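Local structure of cell wall binding protein cwp8 (Peptoclostridium difficile, 5J6Q) at residues Ala511-Ala516 with Lys544-Leu549; Val505-Tyr510 with Val562-Lys567; Lys515-Lys520 with Lys571-Gly576; Arg498-Ala503 with Ser555-Glu560. The protein probably attaches to the bacterial cell wall through the three CWB2 domains of its carboxyl-terminal half. All blocks are in the same frame, centred on the assembly; numbering follows the deposited sequence.

Contact 1 (Ala511-Ala516 with Lys544-Leu549); sequences AGATKA and KAPIVL. With SO4 (sulfate ion), chain H.
Ala-513, Lys-515 and Ala-516 lie against Ala-545 and Pro-546 in a largely buried, mainly apolar contact between the loop entering strand 516-519 and the turn entering strand 547-549. The two strands are parallel neighbours in one sheet of a CWB2 domain. The CB of Ala-513 points at the proline, resting 3.9 Å from Pro-546 CD and 3.9 Å from Lys-544 O. Across the contact the carbonyl oxygen of Lys-515 is met by carbon atoms: Ala-545 CB lies 3.4 Å from Lys-515 O, and Pro-546 CD is likewise 3.4 Å from that oxygen. The two CB atoms, of Lys-515 and Ala-545, touch at 3.7 Å. From there the lysine chain leads away from the turn. A bend at chi3 (-144°) turns CE aside, and NZ gives a hydrogen bond of 2.7 Å to O3 of a sulfate ion probably taken up from the crystallisation liquor, while also bonding Ser-543. Ala-545 follows Lys-544, whose positive phi of 45° closes a Schellman motif at the end of helix 531-542; Ala-545 N thereby returns to Ala-540 O. Pro-546 also packs on Tyr-510 and on Ile-506 of helix 498-509. The segments share no hydrogen bond of their own; Ala-545 N is bonded to the helix end and Pro-546 has no N-H. Regular strand pairing begins one step further on, where Pro-546 and Val-548 bond to Tyr-517, and the entrance to the sheet is held by small carbon groups fitted against a carbonyl oxygen.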
# COMPACT_ATOMS: atom_id res chain seq x y z
N ALA A 511 -29.46 -14.95 -0.76
CA ALA A 511 -29.92 -14.12 -1.83
C ALA A 511 -29.99 -12.66 -1.25
O ALA A 511 -30.43 -12.48 -0.10
CB ALA A 511 -31.32 -14.60 -2.31
N GLY A 512 -29.58 -11.66 -2.00
CA GLY A 512 -29.66 -10.32 -1.46
C GLY A 512 -28.56 -9.87 -0.49
O GLY A 512 -28.59 -8.69 -0.12
N ALA A 513 -27.57 -10.74 -0.07
CA ALA A 513 -26.56 -10.26 0.87
C ALA A 513 -25.77 -9.06 0.21
O ALA A 513 -25.56 -9.02 -1.03
CB ALA A 513 -25.57 -11.41 1.26
N THR A 514 -25.40 -8.11 1.05
CA THR A 514 -24.72 -6.92 0.58
C THR A 514 -23.18 -7.02 0.89
O THR A 514 -22.42 -6.09 0.58
CB THR A 514 -25.38 -5.72 1.23
OG1 THR A 514 -25.42 -5.95 2.62
CG2 THR A 514 -26.86 -5.53 0.72
N LYS A 515 -22.72 -8.19 1.40
CA LYS A 515 -21.30 -8.39 1.65
C LYS A 515 -20.96 -9.86 1.48
O LYS A 515 -21.86 -10.76 1.62
CB LYS A 515 -20.96 -8.02 3.11
CG LYS A 515 -20.04 -6.85 3.24
CD LYS A 515 -19.69 -6.70 4.73
CE LYS A 515 -19.54 -5.29 5.23
NZ LYS A 515 -19.55 -5.34 6.70
N ALA A 516 -19.67 -10.12 1.23
CA ALA A 516 -19.21 -11.52 1.15
C ALA A 516 -17.92 -11.55 1.95
O ALA A 516 -17.06 -10.63 1.83
CB ALA A 516 -18.94 -11.95 -0.33
N LYS A 544 -25.09 -10.14 8.28
CA LYS A 544 -26.04 -10.99 7.48
C LYS A 544 -25.38 -11.42 6.17
O LYS A 544 -26.01 -11.41 5.10
CB LYS A 544 -27.34 -10.24 7.20
CG LYS A 544 -27.80 -9.46 8.47
CD LYS A 544 -29.26 -8.92 8.32
CE LYS A 544 -30.09 -9.02 9.62
NZ LYS A 544 -29.41 -8.43 10.81
N ALA A 545 -24.10 -11.89 6.26
CA ALA A 545 -23.37 -12.11 5.04
C ALA A 545 -22.76 -13.53 5.14
O ALA A 545 -22.58 -14.05 6.23
CB ALA A 545 -22.20 -11.02 4.97
N PRO A 546 -22.50 -14.17 4.01
CA PRO A 546 -21.92 -15.53 4.06
C PRO A 546 -20.30 -15.56 4.09
O PRO A 546 -19.63 -14.56 3.83
CB PRO A 546 -22.40 -16.12 2.75
CG PRO A 546 -22.16 -14.94 1.79
CD PRO A 546 -22.88 -13.80 2.63
N ILE A 547 -19.74 -16.74 4.38
CA ILE A 547 -18.32 -16.92 4.36
C ILE A 547 -18.09 -17.89 3.17
O ILE A 547 -18.57 -19.00 3.20
CB ILE A 547 -17.74 -17.49 5.66
CG1 ILE A 547 -17.89 -16.46 6.78
CG2 ILE A 547 -16.14 -17.85 5.42
CD1 ILE A 547 -17.42 -16.93 8.20
N VAL A 548 -17.47 -17.42 2.11
CA VAL A 548 -17.15 -18.33 1.02
C VAL A 548 -15.87 -19.12 1.53
O VAL A 548 -14.90 -18.47 1.93
CB VAL A 548 -16.81 -17.45 -0.22
CG1 VAL A 548 -16.16 -18.28 -1.39
CG2 VAL A 548 -18.12 -16.74 -0.70
N LEU A 549 -15.86 -20.46 1.50
CA LEU A 549 -14.61 -21.13 1.97
C LEU A 549 -13.79 -21.56 0.76
O LEU A 549 -14.20 -22.40 -0.09
CB LEU A 549 -14.96 -22.36 2.78
CG LEU A 549 -15.66 -22.04 4.11
CD1 LEU A 549 -16.13 -23.36 4.72
CD2 LEU A 549 -14.74 -21.23 5.09
S SO4 H . -15.91 -6.10 7.75
O1 SO4 H . -15.64 -7.53 7.57
O2 SO4 H . -14.52 -5.33 7.68
O3 SO4 H . -16.84 -5.44 6.79
O4 SO4 H . -16.50 -6.27 9.06

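Contact 2 (Val505-Tyr510 with Val562-Lys567); sequences VINKYY and VELRLK. With SO4 (sulfate ion), chain G.
Tyr-510 and Arg-565 bring the two backbones nearest, with 6.2 Å between Tyr-510 CA and Arg-565 CA, where helices 498-509 and 556-565 finish beside one another. They are adjacent helices packed in the alpha/beta fold of a CWB2 domain. Tyr-510 and Leu-566 are the first residues to leave helical geometry, and the carbonyl oxygens Tyr-510 O and Arg-565 O come within 3.6 Å. Next to them the packing is apolar. Ile-506 CG2 meets Leu-566 CD1 at 4.3 Å, and the other methyl, Leu-566 CD2, lies 4.2 Å from Tyr-510 CB. The ring of Tyr-510 leads off to Pro-546 and to Ala-435 and Arg-436 of helix 434-438. Arg-565 is the residue most buried by the contact. Its CB is directed at the first helix. Arg-565 CG touches Ile-506 O at 3.7 Å; the bend at chi2 (-78°) brings Arg-565 CD to 3.4 Å from Asn-507 O, which also lies in the guanidinium plane at its edge, and a second bend at chi3 turns NE. The Asn-507 side chain slants across the arginine with its amide plane only 6° from the guanidinium. Even so, Asn-507 OD1, 3.2 Å from Arg-565 NH2, is too poorly angled for a hydrogen bond. A sulfate ion, probably from the crystallisation liquor, lies at the guanidinium edge, with Leu-564 CD1 beside the ion. Two of the bonds to the ion are weak; the straight one runs from Arg-565 NH1 to sulfate O3, 2.8 Å at 165°.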
# COMPACT_ATOMS: atom_id res chain seq x y z
N VAL A 505 -25.03 -23.93 0.94
CA VAL A 505 -25.47 -23.03 2.02
C VAL A 505 -25.68 -21.60 1.45
O VAL A 505 -26.70 -20.91 1.77
CB VAL A 505 -24.33 -23.03 3.09
CG1 VAL A 505 -24.54 -21.93 4.18
CG2 VAL A 505 -24.34 -24.37 3.78
N ILE A 506 -24.69 -21.14 0.63
CA ILE A 506 -24.78 -19.81 0.05
C ILE A 506 -26.04 -19.73 -0.85
O ILE A 506 -26.79 -18.75 -0.79
CB ILE A 506 -23.49 -19.41 -0.74
CG1 ILE A 506 -22.26 -19.11 0.18
CG2 ILE A 506 -23.85 -18.14 -1.53
CD1 ILE A 506 -20.84 -19.44 -0.50
N ASN A 507 -26.31 -20.80 -1.66
CA ASN A 507 -27.48 -20.71 -2.58
C ASN A 507 -28.79 -20.64 -1.79
O ASN A 507 -29.73 -19.99 -2.19
CB ASN A 507 -27.52 -21.92 -3.46
CG ASN A 507 -28.61 -21.98 -4.55
OD1 ASN A 507 -28.78 -21.08 -5.40
ND2 ASN A 507 -29.32 -23.06 -4.65
N LYS A 508 -28.82 -21.30 -0.69
CA LYS A 508 -30.05 -21.34 0.05
C LYS A 508 -30.32 -20.14 0.93
O LYS A 508 -31.46 -19.68 0.98
CB LYS A 508 -30.08 -22.58 0.94
CG LYS A 508 -31.43 -22.64 1.71
CD LYS A 508 -31.60 -24.05 2.49
CE LYS A 508 -32.87 -23.94 3.32
NZ LYS A 508 -33.76 -25.08 3.07
N TYR A 509 -29.32 -19.60 1.57
CA TYR A 509 -29.64 -18.56 2.49
C TYR A 509 -29.22 -17.14 2.19
O TYR A 509 -29.58 -16.31 3.04
CB TYR A 509 -28.92 -18.88 3.79
CG TYR A 509 -29.43 -20.15 4.44
CD1 TYR A 509 -28.59 -21.26 4.59
CD2 TYR A 509 -30.71 -20.23 4.96
CE1 TYR A 509 -29.01 -22.40 5.25
CE2 TYR A 509 -31.14 -21.37 5.65
CZ TYR A 509 -30.29 -22.44 5.80
OH TYR A 509 -30.67 -23.53 6.52
N TYR A 510 -28.50 -16.85 1.07
CA TYR A 510 -27.95 -15.52 1.06
C TYR A 510 -28.32 -14.66 -0.07
O TYR A 510 -27.62 -13.68 -0.32
CB TYR A 510 -26.40 -15.64 1.15
CG TYR A 510 -25.99 -16.01 2.57
CD1 TYR A 510 -25.63 -17.31 2.89
CD2 TYR A 510 -25.96 -15.04 3.57
CE1 TYR A 510 -25.26 -17.64 4.20
CE2 TYR A 510 -25.61 -15.35 4.86
CZ TYR A 510 -25.25 -16.68 5.18
OH TYR A 510 -24.90 -16.99 6.47
N VAL A 562 -22.29 -17.78 -6.38
CA VAL A 562 -21.94 -16.43 -6.07
C VAL A 562 -22.59 -15.50 -7.16
O VAL A 562 -23.10 -14.43 -6.85
CB VAL A 562 -20.38 -16.34 -6.00
CG1 VAL A 562 -19.94 -14.89 -6.06
CG2 VAL A 562 -19.85 -17.01 -4.69
N GLU A 563 -22.46 -15.90 -8.43
CA GLU A 563 -23.01 -15.16 -9.57
C GLU A 563 -24.52 -14.96 -9.37
O GLU A 563 -25.00 -13.89 -9.69
CB GLU A 563 -22.70 -15.98 -10.84
CG GLU A 563 -23.49 -15.64 -12.07
CD GLU A 563 -22.98 -16.31 -13.32
OE1 GLU A 563 -22.55 -15.59 -14.18
OE2 GLU A 563 -23.03 -17.55 -13.44
N LEU A 564 -25.29 -15.99 -8.84
CA LEU A 564 -26.76 -15.83 -8.64
C LEU A 564 -27.14 -15.07 -7.41
O LEU A 564 -28.10 -14.28 -7.43
CB LEU A 564 -27.44 -17.21 -8.49
CG LEU A 564 -27.41 -18.04 -9.76
CD1 LEU A 564 -28.04 -19.44 -9.49
CD2 LEU A 564 -28.22 -17.20 -10.82
N ARG A 565 -26.39 -15.28 -6.30
CA ARG A 565 -26.84 -14.73 -5.03
C ARG A 565 -26.19 -13.49 -4.57
O ARG A 565 -26.79 -12.85 -3.69
CB ARG A 565 -26.64 -15.79 -3.86
CG ARG A 565 -27.34 -17.15 -4.12
CD ARG A 565 -28.84 -17.11 -3.85
NE ARG A 565 -29.48 -16.73 -5.07
CZ ARG A 565 -30.38 -17.44 -5.73
NH1 ARG A 565 -30.91 -16.97 -6.84
NH2 ARG A 565 -30.77 -18.63 -5.26
N LEU A 566 -25.02 -13.11 -5.08
CA LEU A 566 -24.36 -12.01 -4.32
C LEU A 566 -24.07 -10.82 -5.11
O LEU A 566 -23.16 -10.05 -4.85
CB LEU A 566 -23.02 -12.62 -3.74
CG LEU A 566 -23.27 -13.84 -2.88
CD1 LEU A 566 -21.87 -14.41 -2.33
CD2 LEU A 566 -24.14 -13.58 -1.66
N LYS A 567 -24.92 -10.61 -6.07
CA LYS A 567 -24.89 -9.49 -6.98
C LYS A 567 -25.03 -8.20 -6.29
O LYS A 567 -24.61 -7.18 -6.84
CB LYS A 567 -26.00 -9.70 -8.02
CG LYS A 567 -25.51 -9.68 -9.39
CD LYS A 567 -24.59 -10.83 -9.61
CE LYS A 567 -23.72 -10.44 -10.75
NZ LYS A 567 -23.71 -11.49 -11.76
S SO4 G . -32.50 -18.50 -9.20
O1 SO4 G . -33.77 -18.67 -10.08
O2 SO4 G . -31.54 -19.49 -9.50
O3 SO4 G . -32.92 -18.67 -7.81
O4 SO4 G . -32.00 -17.15 -9.44

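Contact 3 (Lys515-Lys520 with Lys571-Gly576); sequences KAYVAK and KLVQIG. With SO4 (sulfate ion), chain H.
Ala-516 and Val-518 exchange four backbone hydrogen bonds with the facing strand: Ala-516 N to Lys-571 O (3.1 Å), Val-573 N to Ala-516 O, Val-518 N to Val-573 O, and Ile-575 N to Val-518 O (2.9 Å). Tyr-517 and Val-573 point the same way side by side; Val-573 CG2 stands 4.0 Å above the ring plane, offset toward the rim, and Ile-575 CD1 is at the ring edge. On the other face Val-518 CG1 and Ala-516 CB close on Leu-572 CD1, the former at 3.9 Å. These are the two central strands of a four-stranded parallel sheet in the CWB2 domain, with 547-549 and 286-289 outside them. Helix 531-542 covers the Tyr-517 face, helix 581-590 the Val-518 face. At the strand starts the lysines run alongside, Lys-515 CE a tight 3.5 Å from Lys-571 CD. Their like-charged NZ atoms, 4.7 Å apart, both bond sulfate O3, 3.0 Å from Lys-571 NZ, and Lys-571 NZ also forms salt bridges with Glu-287 and Glu-283. Tyr-517 OH bonds Ser-543. At the opposite end a water joins Lys-520 N to Ile-575 O, while Gln-574 NE2 donates to Gly-576 O over 3.0 Å, and Gln-574 OE1 accepts from Arg-200 NH1.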
# COMPACT_ATOMS: atom_id res chain seq x y z
N LYS A 515 -22.72 -8.19 1.40
CA LYS A 515 -21.30 -8.39 1.65
C LYS A 515 -20.96 -9.86 1.48
O LYS A 515 -21.86 -10.76 1.62
CB LYS A 515 -20.96 -8.02 3.11
CG LYS A 515 -20.04 -6.85 3.24
CD LYS A 515 -19.69 -6.70 4.73
CE LYS A 515 -19.54 -5.29 5.23
NZ LYS A 515 -19.55 -5.34 6.70
N ALA A 516 -19.67 -10.12 1.23
CA ALA A 516 -19.21 -11.52 1.15
C ALA A 516 -17.92 -11.55 1.95
O ALA A 516 -17.06 -10.63 1.83
CB ALA A 516 -18.94 -11.95 -0.33
N TYR A 517 -17.81 -12.50 2.79
CA TYR A 517 -16.56 -12.72 3.48
C TYR A 517 -15.86 -13.99 2.83
O TYR A 517 -16.57 -14.86 2.30
CB TYR A 517 -16.89 -13.06 4.92
CG TYR A 517 -17.28 -11.83 5.73
CD1 TYR A 517 -18.54 -11.28 5.63
CD2 TYR A 517 -16.38 -11.22 6.59
CE1 TYR A 517 -18.91 -10.16 6.36
CE2 TYR A 517 -16.72 -10.09 7.32
CZ TYR A 517 -18.00 -9.57 7.20
OH TYR A 517 -18.33 -8.43 7.86
N VAL A 518 -14.51 -14.15 2.91
CA VAL A 518 -13.90 -15.41 2.31
C VAL A 518 -12.81 -15.91 3.28
O VAL A 518 -12.10 -15.07 3.85
CB VAL A 518 -13.38 -15.08 0.87
CG1 VAL A 518 -12.45 -13.89 0.83
CG2 VAL A 518 -12.67 -16.27 0.24
N ALA A 519 -12.67 -17.26 3.47
CA ALA A 519 -11.69 -17.74 4.40
C ALA A 519 -11.13 -19.09 3.94
O ALA A 519 -11.77 -19.75 3.15
CB ALA A 519 -12.38 -17.91 5.76
N LYS A 520 -10.00 -19.55 4.47
CA LYS A 520 -9.44 -20.87 3.91
C LYS A 520 -10.30 -21.95 4.17
O LYS A 520 -10.91 -22.00 5.23
CB LYS A 520 -8.09 -21.07 4.57
CG LYS A 520 -7.17 -20.03 3.96
CD LYS A 520 -5.70 -20.28 4.39
CE LYS A 520 -5.44 -19.68 5.70
NZ LYS A 520 -4.19 -20.24 6.19
N LYS A 571 -18.85 -5.23 -1.00
CA LYS A 571 -17.63 -5.34 -0.19
C LYS A 571 -17.21 -6.82 -0.08
O LYS A 571 -18.06 -7.72 0.21
CB LYS A 571 -17.89 -4.76 1.24
CG LYS A 571 -16.60 -4.37 1.98
CD LYS A 571 -16.82 -4.07 3.44
CE LYS A 571 -15.59 -3.33 3.94
NZ LYS A 571 -15.56 -3.12 5.42
N LEU A 572 -15.98 -7.10 -0.31
CA LEU A 572 -15.42 -8.47 -0.12
C LEU A 572 -14.42 -8.37 1.04
O LEU A 572 -13.50 -7.57 0.96
CB LEU A 572 -14.81 -8.88 -1.43
CG LEU A 572 -14.13 -10.23 -1.49
CD1 LEU A 572 -14.99 -11.39 -0.86
CD2 LEU A 572 -13.89 -10.43 -2.96
N VAL A 573 -14.65 -9.05 2.16
CA VAL A 573 -13.72 -8.98 3.30
C VAL A 573 -12.96 -10.34 3.34
O VAL A 573 -13.61 -11.35 3.57
CB VAL A 573 -14.47 -8.79 4.62
CG1 VAL A 573 -13.54 -8.74 5.81
CG2 VAL A 573 -15.36 -7.52 4.57
N GLN A 574 -11.66 -10.39 3.10
CA GLN A 574 -10.88 -11.67 3.28
C GLN A 574 -10.44 -11.89 4.76
O GLN A 574 -9.82 -11.00 5.30
CB GLN A 574 -9.55 -11.62 2.44
CG GLN A 574 -8.58 -12.77 2.81
CD GLN A 574 -7.51 -12.86 1.76
OE1 GLN A 574 -7.75 -12.57 0.59
NE2 GLN A 574 -6.27 -13.10 2.18
N ILE A 575 -10.69 -13.02 5.39
CA ILE A 575 -10.20 -13.29 6.74
C ILE A 575 -8.88 -14.13 6.62
O ILE A 575 -8.95 -15.22 5.98
CB ILE A 575 -11.17 -14.18 7.59
CG1 ILE A 575 -12.65 -13.56 7.60
CG2 ILE A 575 -10.67 -14.29 9.10
CD1 ILE A 575 -12.53 -12.14 7.98
N GLY A 576 -7.74 -13.71 7.26
CA GLY A 576 -6.54 -14.59 7.18
C GLY A 576 -5.72 -14.36 5.94
O GLY A 576 -6.04 -13.48 5.11
S SO4 H . -15.91 -6.10 7.75
O1 SO4 H . -15.64 -7.53 7.57
O2 SO4 H . -14.52 -5.33 7.68
O3 SO4 H . -16.84 -5.44 6.79
O4 SO4 H . -16.50 -6.27 9.06
O HOH W 1 -8.24 -17.76 5.93

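Contact 4 (Arg498-Ala503 with Ser555-Glu560); sequences RKDTNA and SKSQEE. With SO4 (sulfate ion), chain B; SO4 (sulfate ion), chain C.
Asp-500 and Asn-502 of helix 498-509 reach Ser-557 and Gln-558 of helix 556-565 across a nearly parallel helix pair of the CWB2 alpha/beta fold; the short axes run 8.2 Å apart at 15°. The close approach passes over Ala-503, whose small CB rests on Ser-557 O (3.4 Å) and against the CG of Gln-558. Gln-558, extended beyond CG, lies at about a right angle to both Lys-499 and Asn-502. Its amide is turned 77° from that of Asn-502, and Gln-558 NE2 donates to Asn-502 OD1 over 3.0 Å, with the donor tilted out of the acceptor's carbonyl plane. The same NE2 also bonds Leu-549 O of the sheet, and Asn-502 ND2 reaches Ser-432. On the other branch, Gln-558 OE1 takes Ser-555 N at 2.9 Å on an in-plane lone pair. Ser-555 is the N-cap of helix 556-565 and Gln-558 its third residue, so this is the side-chain-to-N-cap half of a capping box. Lys-499 folds toward the same oxygen by bends at chi3 and chi4. Its CE is 3.2 Å from Gln-558 OE1, and its NZ gives OE1 a weak bond besides a hydrogen bond to Thr-550. Asp-500 acts on the other flank: Ser-557 OG donates to Asp-500 OD1 over 2.6 Å, meeting it nearly head-on to the C-O bond. Sulfate ions, probably from the crystallisation liquor, sit at both helix starts. One bonds Arg-498 through N, NE and NH2; the other receives Lys-556 N, and its O4 accepts Ser-557 N at 3.0 Å.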
# COMPACT_ATOMS: atom_id res chain seq x y z
N ARG A 498 -16.57 -30.24 0.42
CA ARG A 498 -16.81 -29.09 1.25
C ARG A 498 -17.07 -27.76 0.47
O ARG A 498 -17.73 -26.88 1.02
CB ARG A 498 -15.58 -28.89 2.21
CG ARG A 498 -14.41 -28.22 1.49
CD ARG A 498 -13.14 -28.32 2.33
NE ARG A 498 -12.88 -29.71 2.78
CZ ARG A 498 -12.07 -30.03 3.80
NH1 ARG A 498 -11.46 -29.08 4.50
NH2 ARG A 498 -11.81 -31.30 4.08
N LYS A 499 -16.53 -27.62 -0.78
CA LYS A 499 -16.71 -26.45 -1.56
C LYS A 499 -18.19 -26.55 -2.15
O LYS A 499 -18.88 -25.50 -2.18
CB LYS A 499 -15.68 -26.26 -2.68
CG LYS A 499 -14.30 -26.02 -2.09
CD LYS A 499 -13.24 -26.12 -3.06
CE LYS A 499 -13.13 -24.80 -3.76
NZ LYS A 499 -12.65 -23.77 -2.86
N ASP A 500 -18.63 -27.73 -2.56
CA ASP A 500 -20.02 -27.90 -3.00
C ASP A 500 -20.97 -27.68 -1.83
O ASP A 500 -21.98 -27.06 -2.01
CB ASP A 500 -20.27 -29.24 -3.62
CG ASP A 500 -19.39 -29.47 -4.79
OD1 ASP A 500 -19.10 -28.45 -5.54
OD2 ASP A 500 -18.90 -30.64 -4.93
N THR A 501 -20.66 -28.15 -0.64
CA THR A 501 -21.55 -27.80 0.50
C THR A 501 -21.62 -26.29 0.74
O THR A 501 -22.71 -25.73 1.03
CB THR A 501 -21.02 -28.46 1.74
OG1 THR A 501 -20.98 -29.89 1.49
CG2 THR A 501 -21.81 -28.11 3.00
N ASN A 502 -20.44 -25.63 0.73
CA ASN A 502 -20.40 -24.19 0.94
C ASN A 502 -21.27 -23.57 -0.11
O ASN A 502 -22.11 -22.71 0.27
CB ASN A 502 -19.00 -23.65 0.85
CG ASN A 502 -18.82 -22.23 1.19
OD1 ASN A 502 -18.29 -21.44 0.31
ND2 ASN A 502 -19.13 -21.82 2.38
N ALA A 503 -21.12 -23.96 -1.43
CA ALA A 503 -22.01 -23.39 -2.45
C ALA A 503 -23.48 -23.63 -2.10
O ALA A 503 -24.27 -22.68 -2.26
CB ALA A 503 -21.73 -23.94 -3.90
N SER A 555 -14.57 -23.40 -6.56
CA SER A 555 -15.12 -24.40 -7.42
C SER A 555 -16.12 -23.74 -8.39
O SER A 555 -16.59 -22.60 -8.15
CB SER A 555 -15.87 -25.46 -6.62
OG SER A 555 -17.13 -25.01 -6.12
N LYS A 556 -16.45 -24.49 -9.46
CA LYS A 556 -17.47 -24.08 -10.40
C LYS A 556 -18.78 -23.95 -9.66
O LYS A 556 -19.49 -22.93 -9.88
CB LYS A 556 -17.55 -25.13 -11.56
CG LYS A 556 -16.50 -24.83 -12.63
CD LYS A 556 -16.80 -25.53 -13.96
CE LYS A 556 -16.58 -27.03 -13.89
NZ LYS A 556 -15.15 -27.42 -14.01
N SER A 557 -19.12 -24.93 -8.81
CA SER A 557 -20.39 -24.84 -8.03
C SER A 557 -20.45 -23.50 -7.19
O SER A 557 -21.48 -22.82 -7.11
CB SER A 557 -20.52 -26.07 -7.12
OG SER A 557 -19.43 -25.97 -6.19
N GLN A 558 -19.29 -23.07 -6.62
CA GLN A 558 -19.22 -21.80 -5.90
C GLN A 558 -19.30 -20.62 -6.81
O GLN A 558 -20.04 -19.64 -6.51
CB GLN A 558 -17.91 -21.67 -5.08
CG GLN A 558 -17.96 -22.60 -3.80
CD GLN A 558 -16.50 -22.63 -3.16
OE1 GLN A 558 -15.54 -22.69 -3.87
NE2 GLN A 558 -16.35 -22.40 -1.80
N GLU A 559 -18.61 -20.68 -7.95
CA GLU A 559 -18.63 -19.59 -8.90
C GLU A 559 -20.20 -19.28 -9.37
O GLU A 559 -20.61 -18.14 -9.41
CB GLU A 559 -17.81 -20.01 -10.12
CG GLU A 559 -16.39 -19.46 -10.17
CD GLU A 559 -15.74 -19.85 -11.57
OE1 GLU A 559 -16.46 -19.75 -12.56
OE2 GLU A 559 -14.54 -20.26 -11.66
N GLU A 560 -20.96 -20.33 -9.69
CA GLU A 560 -22.32 -20.23 -10.12
C GLU A 560 -23.22 -19.63 -9.03
O GLU A 560 -23.96 -18.74 -9.38
CB GLU A 560 -22.82 -21.58 -10.53
CG GLU A 560 -22.33 -21.84 -11.95
CD GLU A 560 -22.60 -23.33 -12.44
OE1 GLU A 560 -23.54 -23.97 -11.98
OE2 GLU A 560 -21.90 -23.79 -13.30
S SO4 B . -16.38 -28.22 -9.77
O1 SO4 B . -16.99 -28.86 -11.06
O2 SO4 B . -15.20 -27.30 -10.17
O3 SO4 B . -15.87 -29.33 -8.90
O4 SO4 B . -17.55 -27.51 -8.96
S SO4 C . -13.89 -33.05 1.24
O1 SO4 C . -13.26 -33.05 -0.04
O2 SO4 C . -14.80 -34.05 1.28
O3 SO4 C . -14.54 -31.73 1.50
O4 SO4 C . -12.87 -33.29 2.25

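How the contacts relate
From the N-terminal side, helix 498-509 supplies the first halves of contacts 4 and 2, the loop after it that of contact 1, and strand 516-519 that of contact 3. Contact 1 closes first, when the chain returns at 544-549 after helix 531-542, and is nested within the loops of contacts 4 and 2. Helix 556-565 then closes contact 4 at its start and contact 2 at its end; these two cross each other. Strand 572-575 closes contact 3, which crosses both. Contacts 1 and 3 share Lys-515 and Ala-516 and join neighbouring strands of one sheet, while Tyr-510, Ile-506, Asn-502 and Gln-558 tie the helix pair to strand 547-549 and its entrance.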